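Local atomic coordinates of glyoxalase family protein, putative (Bacillus anthracis, PDB entry 2QQZ), a protein that is of unknown function but belongs to the glyoxalase/bleomycin resistance/dioxygenase superfamily, whose paired beta-alpha-beta-beta-beta modules often shape metal-dependent active sites. Residues Ile107-Ser112 with Ile119-Asn124. Residues are numbered along the deposited sequence; the frame is centred on the assembly and turned at random.
Sequences IRFYVS and IEFMEN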
loop_
_atom_site.group_PDB
_atom_site.type_symbol
_atom_site.label_atom_id
_atom_site.label_comp_id
_atom_site.label_asym_id
_atom_site.label_seq_id
_atom_site.Cartn_x
_atom_site.Cartn_y
_atom_site.Cartn_z
ATOM N N ILE A 107 -5.915 12.421 12.813
ATOM C CA ILE A 107 -6.604 11.453 13.630
ATOM C C ILE A 107 -6.436 10.151 12.910
ATOM O O ILE A 107 -6.590 10.082 11.677
ATOM C CB ILE A 107 -8.122 11.799 13.747
ATOM C CG1 ILE A 107 -8.267 13.174 14.399
ATOM C CG2 ILE A 107 -8.907 10.695 14.520
ATOM C CD1 ILE A 107 -9.713 13.717 14.489
ATOM N N ARG A 108 -6.153 9.088 13.643
ATOM C CA ARG A 108 -5.980 7.821 12.955
ATOM C C ARG A 108 -6.046 6.643 13.888
ATOM O O ARG A 108 -5.867 6.766 15.101
ATOM C CB ARG A 108 -4.648 7.834 12.222
ATOM C CG ARG A 108 -3.460 7.784 13.134
ATOM C CD ARG A 108 -2.232 7.843 12.309
ATOM N NE ARG A 108 -1.094 7.931 13.238
ATOM C CZ ARG A 108 0.187 7.749 12.914
ATOM N NH1 ARG A 108 0.542 7.477 11.658
ATOM N NH2 ARG A 108 1.103 7.873 13.859
ATOM N N PHE A 109 -6.284 5.481 13.319
ATOM C CA PHE A 109 -6.386 4.263 14.117
ATOM C C PHE A 109 -6.152 3.049 13.224
ATOM O O PHE A 109 -6.279 3.139 11.965
ATOM C CB PHE A 109 -7.748 4.176 14.826
ATOM C CG PHE A 109 -8.940 4.014 13.904
ATOM C CD1 PHE A 109 -9.363 2.749 13.508
ATOM C CD2 PHE A 109 -9.645 5.122 13.449
ATOM C CE1 PHE A 109 -10.469 2.591 12.704
ATOM C CE2 PHE A 109 -10.763 4.987 12.607
ATOM C CZ PHE A 109 -11.164 3.736 12.219
ATOM N N TYR A 110 -5.845 1.913 13.859
ATOM C CA TYR A 110 -5.570 0.677 13.123
ATOM C C TYR A 110 -6.652 -0.311 13.451
ATOM O O TYR A 110 -7.213 -0.300 14.542
ATOM C CB TYR A 110 -4.241 0.072 13.550
ATOM C CG TYR A 110 -3.103 1.034 13.571
ATOM C CD1 TYR A 110 -2.666 1.634 12.390
ATOM C CD2 TYR A 110 -2.405 1.302 14.747
ATOM C CE1 TYR A 110 -1.603 2.523 12.380
ATOM C CE2 TYR A 110 -1.302 2.189 14.739
ATOM C CZ TYR A 110 -0.934 2.801 13.561
ATOM O OH TYR A 110 0.144 3.680 13.480
ATOM N N VAL A 111 -6.911 -1.191 12.506
ATOM C CA VAL A 111 -7.690 -2.390 12.739
ATOM C C VAL A 111 -6.907 -3.542 12.095
ATOM O O VAL A 111 -5.994 -3.313 11.291
ATOM C CB VAL A 111 -9.106 -2.280 12.132
ATOM C CG1 VAL A 111 -9.772 -1.006 12.566
ATOM C CG2 VAL A 111 -9.045 -2.309 10.609
ATOM N N SER A 112 -7.260 -4.761 12.439
ATOM C CA SER A 112 -6.785 -5.951 11.743
ATOM C C SER A 112 -7.925 -6.492 10.870
ATOM O O SER A 112 -9.083 -6.569 11.297
ATOM C CB SER A 112 -6.365 -7.039 12.739
ATOM O OG SER A 112 -5.228 -6.603 13.495
ATOM N N ILE A 119 -4.453 -2.542 8.925
ATOM C CA ILE A 119 -4.962 -1.513 8.002
ATOM C C ILE A 119 -5.062 -0.261 8.886
ATOM O O ILE A 119 -5.509 -0.374 10.042
ATOM C CB ILE A 119 -6.425 -1.830 7.560
ATOM C CG1 ILE A 119 -6.458 -3.163 6.826
ATOM C CG2 ILE A 119 -7.014 -0.675 6.706
ATOM C CD1 ILE A 119 -5.574 -3.210 5.563
ATOM N N GLU A 120 -4.675 0.894 8.342
ATOM C CA GLU A 120 -4.791 2.163 9.038
ATOM C C GLU A 120 -5.807 3.060 8.347
ATOM O O GLU A 120 -5.929 3.052 7.097
ATOM C CB GLU A 120 -3.445 2.841 9.015
ATOM C CG GLU A 120 -3.494 4.327 9.574
ATOM C CD GLU A 120 -2.160 4.997 9.419
ATOM O OE1 GLU A 120 -1.143 4.252 9.241
ATOM O OE2 GLU A 120 -2.128 6.264 9.435
ATOM N N PHE A 121 -6.610 3.750 9.153
ATOM C CA PHE A 121 -7.528 4.787 8.709
ATOM C C PHE A 121 -7.114 6.120 9.314
ATOM O O PHE A 121 -6.773 6.196 10.527
ATOM C CB PHE A 121 -8.937 4.386 9.088
ATOM C CG PHE A 121 -9.368 3.084 8.460
ATOM C CD1 PHE A 121 -9.634 3.005 7.088
ATOM C CD2 PHE A 121 -9.468 1.930 9.221
ATOM C CE1 PHE A 121 -10.044 1.819 6.505
ATOM C CE2 PHE A 121 -9.846 0.754 8.631
ATOM C CZ PHE A 121 -10.134 0.703 7.273
HETATM N N MSE A 122 -7.084 7.175 8.479
HETATM C CA MSE A 122 -6.681 8.498 8.944
HETATM C C MSE A 122 -7.482 9.648 8.314
HETATM O O MSE A 122 -7.980 9.497 7.226
HETATM C CB MSE A 122 -5.235 8.753 8.581
HETATM C CG MSE A 122 -4.963 8.583 7.090
HETATM SE SE MSE A 122 -3.152 9.299 6.838
HETATM C CE MSE A 122 -3.620 11.224 6.623
ATOM N N GLU A 123 -7.546 10.789 9.011
ATOM C CA GLU A 123 -8.066 12.024 8.440
ATOM C C GLU A 123 -7.299 13.192 9.020
ATOM O O GLU A 123 -6.931 13.172 10.197
ATOM C CB GLU A 123 -9.572 12.121 8.741
ATOM C CG GLU A 123 -10.275 13.263 8.013
ATOM C CD GLU A 123 -11.731 13.381 8.373
ATOM O OE1 GLU A 123 -12.139 12.913 9.461
ATOM O OE2 GLU A 123 -12.489 13.972 7.575
ATOM N N ASN A 124 -7.018 14.213 8.213
ATOM C CA ASN A 124 -6.491 15.447 8.802
ATOM C C ASN A 124 -7.466 16.087 9.782
ATOM O O ASN A 124 -8.705 16.054 9.584
ATOM C CB ASN A 124 -6.091 16.430 7.715
ATOM C CG ASN A 124 -5.101 15.819 6.757
ATOM O OD1 ASN A 124 -4.211 15.084 7.165
ATOM N ND2 ASN A 124 -5.274 16.078 5.476
HETATM O O HOH W 1 -1.242 8.736 9.089
#
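One face of the F109 ring takes CB of F121 in a CH-pi contact, 4.2 Å from the ring centroid and displaced toward the rim, while CG1 of V111 lies in plane at its edge. The two phenyl rings meet obliquely, planes 44° apart, with F109 CE1 3.7 Å from F121 CD2. At the edge of the F121 ring sits V111 CG2, 3.7 Å from CE2, and the same methyl also touches CB of I119.

On the other side of the sheet, E120 runs extended beside the Y110 ring; its CG is anti to the backbone N (chi1 172°), and OE1 reaches the ring edge, 3.6 Å from CE1. Its carboxylate stands almost perpendicular to the R108 guanidinium, and OE2 makes a long salt bridge to NH1, 3.7 Å. A water bridges the two, donating to E120 OE2 at 2.6 Å and accepting only weakly from R108 NH1. The hydroxyl of Y110 lies over the centre of the guanidinium. NE2 of H75 hydrogen-bonds OE1 of E120, and D100 forms a salt bridge with NH2 of R108.

Six backbone hydrogen bonds, two each in the pairs I107/E123, F109/F121 and V111/I119, join these central antiparallel strands of a beta-alpha-beta-beta-beta module. Strands 76-80 and 98-100 flank the hairpin, helix 83-92 packs against F109 and F121, with F86 meeting the F121 ring edge-to-face, and H13 and D12 of the second subunit approach E120 and M122.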